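Local coordinates for protein malate dehydrogenase (Naegleria fowleri, PDB 6UM4) that probably catalyses the reversible oxidation of malate to oxaloacetate with a nicotinamide coenzyme, as malate dehydrogenases do, at residues 111-116 and 176-181; 220-225 and 337-342; 224-229 and 245-250; 249-254 and 329-334; 257-262 and 314-319. One frame throughout, in Å; residues are numbered along the deposited sequence. Where two conformers were deposited one is given.

Interaction 1 of 5, residues 111-116 and 176-181; sequences NSLLFR and YAILLG
Leu113 and Ile178 meet tip to tip, and they illustrate how a helix of a Rossmann fold settles on its parallel sheet through a few branched methyl groups. The leucine can be followed outward from helix 108-118. Its CB points at strand 176-179, and CG lies anti to the backbone N (chi1 -180°), which carries the fork of the side chain straight on toward the sheet. There the two branches part company. CD1 turns to helix 332-348, where Ala339 and Ile340 receive it. CD2 continues to the strand and is the atom that does the touching: it rests 4.1 Å from Ile178 CD1 and 4.2 Å from Ile178 CG2, so that it sits in the fork of the isoleucine, and it is also 4.2 Å from Leu180 CD1. Ile178 and Leu180, two residues apart, thus present their methyl groups to one leucine branch, while CB of each points to the helix. Beyond the pair, Leu180 also leans on Val102 of the central strand 98-102, and on the other side of the helix Asn111 and Phe115 pack against Ala333 of the second subunit. Every atom that meets across this contact is carbon. With distances of ordinary van der Waals length and no polar partner to set a direction, this contact holds by shape and by the exclusion of water.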
# COMPACT_ATOMS: atom_id res chain seq x y z
N ASN A 111 -6.33 4.35 -3.18
CA ASN A 111 -6.44 3.31 -2.15
C ASN A 111 -5.07 2.75 -1.75
O ASN A 111 -4.85 2.44 -0.57
CB ASN A 111 -7.38 2.20 -2.63
CG ASN A 111 -7.47 1.02 -1.65
OD1 ASN A 111 -6.86 -0.04 -1.87
ND2 ASN A 111 -8.27 1.18 -0.60
N SER A 112 -4.13 2.66 -2.70
CA SER A 112 -2.78 2.24 -2.36
C SER A 112 -1.89 3.41 -1.96
O SER A 112 -1.04 3.26 -1.08
CB SER A 112 -2.14 1.47 -3.53
OG SER A 112 -2.76 0.21 -3.69
N LEU A 113 -2.09 4.58 -2.56
CA LEU A 113 -1.21 5.72 -2.32
C LEU A 113 -1.31 6.24 -0.88
O LEU A 113 -0.29 6.55 -0.24
CB LEU A 113 -1.55 6.84 -3.29
CG LEU A 113 -0.69 8.07 -3.11
CD1 LEU A 113 0.60 7.87 -3.89
CD2 LEU A 113 -1.42 9.30 -3.60
N LEU A 114 -2.53 6.45 -0.39
CA LEU A 114 -2.66 7.26 0.82
C LEU A 114 -2.02 6.56 2.02
O LEU A 114 -1.40 7.23 2.86
CB LEU A 114 -4.14 7.57 1.06
CG LEU A 114 -4.79 8.40 -0.05
CD1 LEU A 114 -6.29 8.54 0.23
CD2 LEU A 114 -4.14 9.78 -0.24
N PHE A 115 -2.13 5.22 2.10
CA PHE A 115 -1.52 4.51 3.23
C PHE A 115 0.00 4.58 3.18
O PHE A 115 0.65 4.60 4.24
CB PHE A 115 -1.98 3.03 3.27
CG PHE A 115 -3.38 2.83 3.82
CD1 PHE A 115 -3.58 2.42 5.12
CD2 PHE A 115 -4.50 3.07 3.02
CE1 PHE A 115 -4.86 2.25 5.63
CE2 PHE A 115 -5.77 2.92 3.51
CZ PHE A 115 -5.96 2.51 4.83
N ARG A 116 0.59 4.66 1.99
CA ARG A 116 2.04 4.79 1.85
C ARG A 116 2.48 6.25 1.92
O ARG A 116 3.68 6.55 1.83
CB ARG A 116 2.51 4.13 0.54
CG ARG A 116 2.23 2.62 0.55
CD ARG A 116 2.63 1.93 -0.74
NE ARG A 116 4.08 1.90 -0.86
CZ ARG A 116 4.74 1.48 -1.94
NH1 ARG A 116 4.07 1.06 -3.00
NH2 ARG A 116 6.06 1.49 -1.95
N TYR A 176 2.17 20.07 -0.99
CA TYR A 176 2.28 19.04 -2.00
C TYR A 176 0.90 18.78 -2.58
O TYR A 176 -0.11 18.86 -1.87
CB TYR A 176 2.84 17.75 -1.40
CG TYR A 176 4.19 17.92 -0.76
CD1 TYR A 176 5.34 18.04 -1.54
CD2 TYR A 176 4.32 18.00 0.60
CE1 TYR A 176 6.59 18.21 -0.95
CE2 TYR A 176 5.57 18.17 1.19
CZ TYR A 176 6.69 18.27 0.42
OH TYR A 176 7.92 18.45 1.02
N ALA A 177 0.85 18.47 -3.86
CA ALA A 177 -0.40 18.05 -4.47
C ALA A 177 -0.11 16.91 -5.44
O ALA A 177 0.78 17.01 -6.29
CB ALA A 177 -1.12 19.21 -5.17
N ILE A 178 -0.88 15.83 -5.32
CA ILE A 178 -0.80 14.69 -6.22
C ILE A 178 -2.14 14.61 -6.93
O ILE A 178 -3.18 14.43 -6.29
CB ILE A 178 -0.47 13.38 -5.48
CG1 ILE A 178 0.90 13.50 -4.81
CG2 ILE A 178 -0.48 12.19 -6.45
CD1 ILE A 178 1.25 12.33 -3.94
N LEU A 179 -2.12 14.79 -8.25
CA LEU A 179 -3.35 14.97 -9.02
C LEU A 179 -3.66 13.67 -9.74
O LEU A 179 -3.14 13.43 -10.84
CB LEU A 179 -3.20 16.15 -9.97
CG LEU A 179 -2.86 17.40 -9.17
CD1 LEU A 179 -2.93 18.66 -10.00
CD2 LEU A 179 -3.82 17.49 -7.94
N LEU A 180 -4.52 12.85 -9.13
CA LEU A 180 -4.97 11.59 -9.70
C LEU A 180 -6.26 11.75 -10.47
O LEU A 180 -6.52 10.99 -11.41
CB LEU A 180 -5.19 10.54 -8.59
CG LEU A 180 -4.05 10.32 -7.60
CD1 LEU A 180 -4.48 9.37 -6.47
CD2 LEU A 180 -2.84 9.75 -8.33
N GLY A 181 -7.06 12.74 -10.08
CA GLY A 181 -8.38 12.88 -10.64
C GLY A 181 -8.37 13.50 -12.03
O GLY A 181 -7.58 14.39 -12.34

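Interaction 2 of 5, residues 220-225 and 337-342; sequences LIVANP and DAAIKH
Leu220 lays a methyl group on the imidazole of His342, a CH-pi contact that joins a strand of the Rossmann sheet to a helix of the C-terminal domain. CD1 stands 3.4 Å from the ring centroid and only 11° off the ring normal, so it sits almost squarely over one face. The other branch, CD2, lies 3.8 Å from His342 CD2 and reaches Ala339 CB, one turn earlier on helix 332-348, at 4.1 Å, so the fork fills the angle between ring and helix. A chi1 of 176° swings the His342 ring away from its own N and out beside the strand, and the two side chains cross obliquely. Val222 CG2 adds a longer touch, 4.4 Å from Ala339 CB.

Further out, His342 NE2 is hydrogen-bonded to Thr246 OG1 on the neighbouring strand, which limits the rotation of the ring, and Trp346 meets it nearly at right angles. On the flank of the helix, Asp337 shares its carboxylate between Arg116 and Lys341, and the lysine also bonds Gly153 O of the second subunit. Lys341 NZ approaches Asp337 OD2 at 2.9 Å, on the syn lone pair of that oxygen.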
# COMPACT_ATOMS: atom_id res chain seq x y z
N LEU A 220 2.42 17.01 -8.55
CA LEU A 220 2.63 15.83 -9.38
C LEU A 220 1.33 15.52 -10.10
O LEU A 220 0.29 15.35 -9.46
CB LEU A 220 3.11 14.64 -8.54
CG LEU A 220 3.13 13.31 -9.30
CD1 LEU A 220 4.08 13.40 -10.51
CD2 LEU A 220 3.51 12.17 -8.39
N ILE A 221 1.38 15.45 -11.43
CA ILE A 221 0.21 15.10 -12.24
C ILE A 221 0.33 13.63 -12.62
O ILE A 221 1.31 13.22 -13.24
CB ILE A 221 0.09 15.98 -13.49
CG1 ILE A 221 -0.51 17.35 -13.18
CG2 ILE A 221 -0.78 15.28 -14.52
CD1 ILE A 221 0.43 18.34 -12.53
N VAL A 222 -0.68 12.85 -12.24
CA VAL A 222 -0.78 11.44 -12.61
C VAL A 222 -1.84 11.22 -13.68
O VAL A 222 -1.65 10.41 -14.59
CB VAL A 222 -1.07 10.56 -11.36
CG1 VAL A 222 -1.32 9.12 -11.78
CG2 VAL A 222 0.09 10.61 -10.38
N ALA A 223 -2.97 11.92 -13.58
CA ALA A 223 -4.07 11.73 -14.52
C ALA A 223 -3.63 12.02 -15.95
O ALA A 223 -2.88 12.96 -16.20
CB ALA A 223 -5.23 12.64 -14.14
N ASN A 224 -4.12 11.20 -16.89
CA ASN A 224 -3.82 11.36 -18.31
C ASN A 224 -4.72 12.40 -18.98
O ASN A 224 -5.84 12.66 -18.52
CB ASN A 224 -3.95 10.03 -19.03
CG ASN A 224 -2.67 9.24 -18.99
OD1 ASN A 224 -1.58 9.82 -19.08
ND2 ASN A 224 -2.77 7.92 -18.87
N PRO A 225 -4.23 13.06 -20.06
CA PRO A 225 -2.85 12.99 -20.59
C PRO A 225 -1.87 13.79 -19.73
O PRO A 225 -1.95 15.03 -19.64
CB PRO A 225 -2.99 13.58 -22.00
CG PRO A 225 -4.12 14.58 -21.85
CD PRO A 225 -5.09 13.94 -20.86
N ASP A 337 2.55 3.11 -6.45
CA ASP A 337 3.96 2.92 -6.09
C ASP A 337 4.87 3.91 -6.82
O ASP A 337 5.80 4.47 -6.23
CB ASP A 337 4.39 1.50 -6.40
CG ASP A 337 5.85 1.27 -6.10
OD1 ASP A 337 6.19 1.04 -4.92
OD2 ASP A 337 6.66 1.33 -7.06
N ALA A 338 4.66 4.09 -8.12
CA ALA A 338 5.47 5.06 -8.87
C ALA A 338 5.28 6.48 -8.35
O ALA A 338 6.23 7.27 -8.32
CB ALA A 338 5.11 4.99 -10.36
N ALA A 339 4.04 6.84 -7.99
CA ALA A 339 3.81 8.18 -7.41
C ALA A 339 4.54 8.34 -6.09
O ALA A 339 5.17 9.37 -5.84
CB ALA A 339 2.31 8.44 -7.22
N ILE A 340 4.47 7.34 -5.22
CA ILE A 340 5.24 7.43 -3.99
C ILE A 340 6.72 7.63 -4.32
O ILE A 340 7.37 8.55 -3.80
CB ILE A 340 5.03 6.17 -3.12
CG1 ILE A 340 3.58 6.11 -2.63
CG2 ILE A 340 5.95 6.21 -1.91
CD1 ILE A 340 3.17 7.23 -1.67
N LYS A 341 7.25 6.83 -5.24
CA LYS A 341 8.67 6.97 -5.57
C LYS A 341 8.97 8.34 -6.19
O LYS A 341 9.99 8.97 -5.87
CB LYS A 341 9.13 5.84 -6.51
CG LYS A 341 9.33 4.45 -5.84
CD LYS A 341 9.71 3.42 -6.89
CE LYS A 341 10.25 2.13 -6.28
NZ LYS A 341 9.19 1.24 -5.72
N HIS A 342 8.11 8.80 -7.09
CA HIS A 342 8.33 10.11 -7.72
C HIS A 342 8.40 11.21 -6.67
O HIS A 342 9.33 12.03 -6.66
CB HIS A 342 7.24 10.38 -8.75
CG HIS A 342 7.32 11.75 -9.38
ND1 HIS A 342 7.51 11.94 -10.73
CD2 HIS A 342 7.22 12.99 -8.84
CE1 HIS A 342 7.54 13.23 -11.00
NE2 HIS A 342 7.37 13.90 -9.87

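Interaction 3 of 5, residues 224-229 and 245-250; sequences NPANTN and ITAMTR
The backbones of Asn227 and Ala247 come within 5.3 Å at their CA atoms, a close approach of the first turn of helix 226-235 to strand 245-247 that the small side chains of Ala226 and Ala247 allow. The touching atom on the strand is Ala247 CB. It sits over the face of the peptide group between Ala226 and Asn227, 3.6 Å from Ala226 C and 3.7 Å from Asn227 N. Beside that peptide, Ala226 CB and Ala247 CB face one another at 3.8 Å, so methyl on methyl completes the packing.

Asn227 brushes the same methyl with OD1, but the polar partners of its amide lie outside the two segments: ND2 donates to the backbone oxygens of Trp371 and Gly278, and OD1 accepts from His280 N. These bonds satisfy a buried amide and fix its rotation. The start of the helix is shaped by Asn224, whose OD1 accepts from Ala226 N at 3.3 Å in an Asx turn, the donor lying in the carbonyl plane on a lone pair. A cis peptide precedes Pro225, and Asn229 N closes the first helical turn on Pro225 O at 2.7 Å.

Strand 218-221, helix 226-235 and strand 245-247 form a beta-alpha-beta unit, and the contact lies where its crossover helix begins. Strand 245-247 is the outermost of the parallel sheet within this chain, with strand 218-221 beside it and Ala357 of strand 353-359 bonded to Ala247 through the backbone.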
# COMPACT_ATOMS: atom_id res chain seq x y z
N ASN A 224 -4.12 11.20 -16.89
CA ASN A 224 -3.82 11.36 -18.31
C ASN A 224 -4.72 12.40 -18.98
O ASN A 224 -5.84 12.66 -18.52
CB ASN A 224 -3.95 10.03 -19.03
CG ASN A 224 -2.67 9.24 -18.99
OD1 ASN A 224 -1.58 9.82 -19.08
ND2 ASN A 224 -2.77 7.92 -18.87
N PRO A 225 -4.23 13.06 -20.06
CA PRO A 225 -2.85 12.99 -20.59
C PRO A 225 -1.87 13.79 -19.73
O PRO A 225 -1.95 15.03 -19.64
CB PRO A 225 -2.99 13.58 -22.00
CG PRO A 225 -4.12 14.58 -21.85
CD PRO A 225 -5.09 13.94 -20.86
N ALA A 226 -0.96 13.05 -19.08
CA ALA A 226 -0.19 13.61 -17.96
C ALA A 226 0.59 14.85 -18.38
O ALA A 226 0.34 15.94 -17.86
CB ALA A 226 0.75 12.55 -17.40
N ASN A 227 1.50 14.71 -19.36
CA ASN A 227 2.36 15.83 -19.76
C ASN A 227 1.55 17.07 -20.09
O ASN A 227 1.88 18.18 -19.66
CB ASN A 227 3.22 15.47 -20.98
CG ASN A 227 4.12 14.29 -20.73
OD1 ASN A 227 3.67 13.27 -20.17
ND2 ASN A 227 5.39 14.39 -21.13
N THR A 228 0.50 16.88 -20.88
CA THR A 228 -0.33 18.01 -21.30
C THR A 228 -1.13 18.57 -20.13
O THR A 228 -1.29 19.79 -20.01
CB THR A 228 -1.24 17.54 -22.42
OG1 THR A 228 -0.43 17.04 -23.50
CG2 THR A 228 -2.09 18.69 -22.95
N ASN A 229 -1.66 17.70 -19.27
CA ASN A 229 -2.36 18.21 -18.09
C ASN A 229 -1.43 19.07 -17.24
O ASN A 229 -1.83 20.15 -16.78
CB ASN A 229 -2.90 17.04 -17.26
CG ASN A 229 -4.15 16.42 -17.86
OD1 ASN A 229 -4.83 17.03 -18.69
ND2 ASN A 229 -4.45 15.19 -17.46
N ILE A 245 5.96 21.81 -11.01
CA ILE A 245 4.82 21.03 -11.49
C ILE A 245 5.35 20.02 -12.50
O ILE A 245 5.83 20.42 -13.57
CB ILE A 245 3.75 21.92 -12.14
CG1 ILE A 245 3.30 23.02 -11.17
CG2 ILE A 245 2.59 21.08 -12.65
CD1 ILE A 245 2.24 23.93 -11.77
N THR A 246 5.25 18.73 -12.18
CA THR A 246 5.72 17.71 -13.11
C THR A 246 4.62 16.69 -13.39
O THR A 246 3.62 16.60 -12.68
CB THR A 246 6.96 16.99 -12.57
OG1 THR A 246 6.65 16.37 -11.32
CG2 THR A 246 8.09 17.99 -12.36
N ALA A 247 4.84 15.90 -14.43
CA ALA A 247 3.95 14.80 -14.77
C ALA A 247 4.70 13.49 -14.57
O ALA A 247 5.93 13.44 -14.64
CB ALA A 247 3.45 14.95 -16.21
N MET A 248 3.96 12.41 -14.28
CA MET A 248 4.59 11.16 -13.84
C MET A 248 4.90 10.22 -15.00
O MET A 248 3.98 9.69 -15.64
CB MET A 248 3.71 10.42 -12.84
CG MET A 248 4.52 9.34 -12.16
SD MET A 248 3.65 8.48 -10.86
CE MET A 248 2.50 7.54 -11.87
N THR A 249 6.18 9.95 -15.23
CA THR A 249 6.63 8.85 -16.09
C THR A 249 7.38 7.80 -15.29
O THR A 249 8.01 6.90 -15.87
CB THR A 249 7.51 9.38 -17.21
OG1 THR A 249 8.55 10.18 -16.64
CG2 THR A 249 6.68 10.23 -18.14
N ARG A 250 7.35 7.92 -13.96
CA ARG A 250 8.12 7.03 -13.11
C ARG A 250 7.67 5.60 -13.26
O ARG A 250 8.45 4.68 -13.03
CB ARG A 250 7.98 7.49 -11.65
CG ARG A 250 8.83 6.70 -10.64
CD ARG A 250 10.27 6.59 -11.13
NE ARG A 250 11.11 5.96 -10.13
CZ ARG A 250 11.72 6.61 -9.14
NH1 ARG A 250 11.59 7.93 -9.02
NH2 ARG A 250 12.45 5.92 -8.26

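Interaction 4 of 5, residues 249-254 and 329-334; sequences TRLDHD and KSSAAS
Leu251 points its side chain from the first turn of helix 250-264 at Ser334, near the start of helix 332-348. A chi1 of -178° sends its CG out opposite the backbone N, and the two methyls then take separate targets. CD1 lies against Ser334, 3.6 Å from the backbone O and 3.9 Å from CB, so it meets main chain as much as side chain. Ser334 OG sits between its own backbone N and carbonyl carbon (chi1 45°) and stays 4.2 Å from Leu251 CD1, farther than CB. CD2 turns toward Ser331, the centre of an inverse gamma turn, reaching OG only at 4.5 Å.

The Ser334 hydroxyl serves the other half of the dimer: OG is hydrogen-bonded to Glu149 OE2 of the second subunit, whose Asp152 also packs on Leu251. Within the same first turn of helix 250-264, Arg250 and Asp254 form an i to i+4 salt bridge, NE meeting OD1 at 3.3 Å, nearly in the guanidinium plane but 30° out of that of the carboxylate; Asp345 takes NH1.

The arrangement is helix-helix packing in the alpha/beta C-terminal domain, the first turn of helix 250-264 lying against that of helix 332-348, at the dimer interface.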
# COMPACT_ATOMS: atom_id res chain seq x y z
N THR A 249 6.18 9.95 -15.23
CA THR A 249 6.63 8.85 -16.09
C THR A 249 7.38 7.80 -15.29
O THR A 249 8.01 6.90 -15.87
CB THR A 249 7.51 9.38 -17.21
OG1 THR A 249 8.55 10.18 -16.64
CG2 THR A 249 6.68 10.23 -18.14
N ARG A 250 7.35 7.92 -13.96
CA ARG A 250 8.12 7.03 -13.11
C ARG A 250 7.67 5.60 -13.26
O ARG A 250 8.45 4.68 -13.03
CB ARG A 250 7.98 7.49 -11.65
CG ARG A 250 8.83 6.70 -10.64
CD ARG A 250 10.27 6.59 -11.13
NE ARG A 250 11.11 5.96 -10.13
CZ ARG A 250 11.72 6.61 -9.14
NH1 ARG A 250 11.59 7.93 -9.02
NH2 ARG A 250 12.45 5.92 -8.26
N LEU A 251 6.40 5.38 -13.63
CA LEU A 251 5.92 4.01 -13.77
C LEU A 251 6.46 3.40 -15.07
O LEU A 251 6.88 2.24 -15.08
CB LEU A 251 4.40 3.95 -13.72
CG LEU A 251 3.90 2.51 -13.83
CD1 LEU A 251 4.41 1.66 -12.68
CD2 LEU A 251 2.38 2.38 -14.01
N ASP A 252 6.46 4.17 -16.16
CA ASP A 252 7.17 3.74 -17.36
C ASP A 252 8.62 3.40 -17.03
O ASP A 252 9.14 2.34 -17.42
CB ASP A 252 7.10 4.80 -18.45
CG ASP A 252 5.67 5.29 -18.74
OD1 ASP A 252 4.76 4.48 -19.00
OD2 ASP A 252 5.48 6.53 -18.78
N HIS A 253 9.27 4.30 -16.30
CA HIS A 253 10.66 4.11 -15.90
C HIS A 253 10.84 2.79 -15.14
O HIS A 253 11.68 1.96 -15.51
CB HIS A 253 11.09 5.30 -15.04
CG HIS A 253 12.49 5.21 -14.53
ND1 HIS A 253 13.53 5.93 -15.09
CD2 HIS A 253 13.03 4.50 -13.52
CE1 HIS A 253 14.65 5.67 -14.44
NE2 HIS A 253 14.37 4.80 -13.48
N ASP A 254 10.04 2.58 -14.10
CA ASP A 254 10.16 1.36 -13.31
C ASP A 254 9.81 0.13 -14.13
O ASP A 254 10.32 -0.97 -13.84
CB ASP A 254 9.29 1.45 -12.04
CG ASP A 254 9.82 2.47 -11.03
OD1 ASP A 254 11.01 2.86 -11.13
OD2 ASP A 254 9.03 2.89 -10.15
N LYS A 329 -8.21 -5.69 -14.36
CA LYS A 329 -8.25 -4.32 -13.87
C LYS A 329 -6.92 -3.68 -14.20
O LYS A 329 -5.94 -4.37 -14.48
CB LYS A 329 -8.51 -4.26 -12.35
N SER A 330 -6.89 -2.35 -14.18
CA SER A 330 -5.66 -1.63 -14.48
C SER A 330 -4.72 -1.68 -13.27
O SER A 330 -5.11 -2.05 -12.16
CB SER A 330 -5.95 -0.18 -14.86
OG SER A 330 -6.48 0.51 -13.75
N SER A 331 -3.47 -1.29 -13.50
CA SER A 331 -2.39 -1.49 -12.54
C SER A 331 -2.33 -0.36 -11.50
O SER A 331 -1.33 0.35 -11.37
CB SER A 331 -1.06 -1.61 -13.28
OG SER A 331 -0.94 -0.60 -14.26
N ALA A 332 -3.39 -0.24 -10.71
CA ALA A 332 -3.48 0.84 -9.73
C ALA A 332 -2.35 0.78 -8.71
O ALA A 332 -1.79 1.82 -8.32
CB ALA A 332 -4.83 0.79 -9.04
N ALA A 333 -2.03 -0.41 -8.21
CA ALA A 333 -1.06 -0.51 -7.13
C ALA A 333 0.32 -0.06 -7.59
O ALA A 333 1.04 0.63 -6.85
CB ALA A 333 -1.02 -1.96 -6.61
N SER A 334 0.75 -0.46 -8.80
CA SER A 334 2.07 0.01 -9.23
C SER A 334 2.05 1.49 -9.62
O SER A 334 3.05 2.18 -9.42
CB SER A 334 2.63 -0.89 -10.35
OG SER A 334 1.67 -1.20 -11.35

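Interaction 5 of 5, residues 257-262 and 314-319; sequences LAQVAA and PNVQQR
Gln259 and Arg319 are brought together by bent chains: the glutamine turns twice in the same sense (chi1 -70°, chi2 -62°), folding its amide over toward the partner helix, while the arginine side chain starts out with CG opposite the backbone N and then bends at chi2. The setting is helix-helix packing in the C-terminal domain, helix 250-264 against the end of helix 305-317 and the start of the next helix, 319-327. Gln259 carries nearly the whole contact, and each part of it has its own neighbour.

Its aliphatic CG slides past Val316, 4.1 Å from CG2, and gives the pair its apolar footing. The amide then stands between two polar side chains. Toward Arg319, NE2 lies over one face of the guanidinium, 3.2 Å from NH1, with the planes 76° apart. Both atoms are donors, so this is close packing and not a hydrogen bond. The arginine finds its bonds across the dimer interface, where NE pairs with Asp152 OD2 and NH2 with Met148 O of the second subunit. These grips fix the guanidinium, and the amide stands steeply on its face with NE2 foremost.

Toward Asn315, the chains cross at about a right angle, and CD of Gln259 passes 4.1 Å from Asn315 CB. The amides themselves do not bond: OE1 and Asn315 ND2 stay 3.8 Å apart. A single water spans them, donating to Gln259 OE1 at 2.6 Å and accepting from Asn315 ND2 at 2.7 Å.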
# COMPACT_ATOMS: atom_id res chain seq x y z
N LEU A 257 12.93 -0.78 -15.96
CA LEU A 257 13.85 -1.44 -15.05
C LEU A 257 13.46 -2.89 -14.83
O LEU A 257 14.32 -3.76 -14.72
CB LEU A 257 13.91 -0.70 -13.71
CG LEU A 257 14.40 0.74 -13.67
CD1 LEU A 257 14.35 1.23 -12.25
CD2 LEU A 257 15.82 0.82 -14.18
N ALA A 258 12.16 -3.17 -14.74
CA ALA A 258 11.77 -4.56 -14.50
C ALA A 258 11.99 -5.41 -15.74
O ALA A 258 12.34 -6.58 -15.61
CB ALA A 258 10.32 -4.66 -14.01
N GLN A 259 11.78 -4.84 -16.93
CA GLN A 259 12.05 -5.61 -18.14
C GLN A 259 13.52 -5.99 -18.24
O GLN A 259 13.86 -7.14 -18.53
CB GLN A 259 11.60 -4.84 -19.39
CG GLN A 259 10.07 -4.72 -19.54
CD GLN A 259 9.37 -6.09 -19.68
OE1 GLN A 259 9.78 -6.93 -20.47
NE2 GLN A 259 8.31 -6.30 -18.90
N VAL A 260 14.41 -5.03 -17.95
CA VAL A 260 15.85 -5.33 -17.96
C VAL A 260 16.17 -6.44 -16.98
O VAL A 260 16.86 -7.41 -17.32
CB VAL A 260 16.66 -4.07 -17.64
CG1 VAL A 260 18.11 -4.44 -17.43
CG2 VAL A 260 16.49 -3.02 -18.73
N ALA A 261 15.73 -6.28 -15.73
CA ALA A 261 16.05 -7.24 -14.69
C ALA A 261 15.53 -8.63 -15.02
O ALA A 261 16.21 -9.64 -14.76
CB ALA A 261 15.49 -6.76 -13.35
N ALA A 262 14.31 -8.72 -15.56
CA ALA A 262 13.78 -10.03 -15.93
C ALA A 262 14.57 -10.65 -17.09
O ALA A 262 14.91 -11.84 -17.05
CB ALA A 262 12.30 -9.91 -16.28
N PRO A 314 8.48 -1.98 -27.15
CA PRO A 314 7.03 -2.26 -27.17
C PRO A 314 6.51 -2.87 -25.88
O PRO A 314 5.38 -2.59 -25.49
CB PRO A 314 6.87 -3.22 -28.35
CG PRO A 314 8.22 -3.70 -28.69
CD PRO A 314 9.18 -2.65 -28.26
N ASN A 315 7.30 -3.72 -25.22
CA ASN A 315 6.84 -4.30 -23.96
C ASN A 315 6.65 -3.22 -22.90
O ASN A 315 5.70 -3.28 -22.10
CB ASN A 315 7.83 -5.35 -23.45
CG ASN A 315 7.79 -6.63 -24.25
OD1 ASN A 315 6.82 -6.92 -24.95
ND2 ASN A 315 8.85 -7.41 -24.15
N VAL A 316 7.54 -2.22 -22.88
CA VAL A 316 7.42 -1.13 -21.93
C VAL A 316 6.22 -0.26 -22.28
O VAL A 316 5.48 0.17 -21.39
CB VAL A 316 8.72 -0.31 -21.89
CG1 VAL A 316 8.56 0.87 -20.95
CG2 VAL A 316 9.90 -1.15 -21.45
N GLN A 317 6.03 0.02 -23.57
CA GLN A 317 4.93 0.89 -23.99
C GLN A 317 3.58 0.24 -23.73
O GLN A 317 2.62 0.93 -23.39
CB GLN A 317 5.06 1.21 -25.49
CG GLN A 317 6.23 2.10 -25.87
CD GLN A 317 6.46 2.11 -27.37
OE1 GLN A 317 6.09 1.17 -28.08
NE2 GLN A 317 7.07 3.19 -27.87
N GLN A 318 3.50 -1.09 -23.87
CA GLN A 318 2.23 -1.81 -23.81
C GLN A 318 2.03 -2.52 -22.48
O GLN A 318 1.12 -3.36 -22.37
CB GLN A 318 2.13 -2.81 -24.96
CG GLN A 318 2.27 -2.14 -26.30
CD GLN A 318 1.19 -1.10 -26.51
OE1 GLN A 318 0.05 -1.26 -26.06
NE2 GLN A 318 1.55 -0.01 -27.18
N ARG A 319 2.85 -2.22 -21.49
CA ARG A 319 2.80 -2.95 -20.23
C ARG A 319 1.44 -2.81 -19.53
O ARG A 319 0.95 -3.76 -18.91
CB ARG A 319 3.93 -2.47 -19.33
CG ARG A 319 3.96 -3.19 -18.00
CD ARG A 319 4.24 -4.66 -18.14
NE ARG A 319 4.72 -5.18 -16.86
CZ ARG A 319 5.30 -6.36 -16.70
NH1 ARG A 319 5.46 -7.17 -17.72
NH2 ARG A 319 5.71 -6.72 -15.49
O HOH W 1 11.06 -6.67 -22.73

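How the interactions relate
Read from the N terminus, interaction 1 closes first, folding helix 108-118 onto strand 176-179, and it ends before the others begin. Interaction 2 then opens the widest loop, from strand 218-221 to helix 332-348, and ties the Rossmann sheet to the C-terminal domain. Interactions 4 and 5 nest within its span, while interaction 3 starts from the same stretch, sharing Asn224 and Pro225, and closes the short beta-alpha-beta unit. Interaction 4 begins where interaction 3 ends, at Thr249 and Arg250, and spans to the start of helix 332-348. Interaction 5 nests inside interaction 4 and joins helices of the C-terminal domain. All but interaction 3 also touch the second subunit.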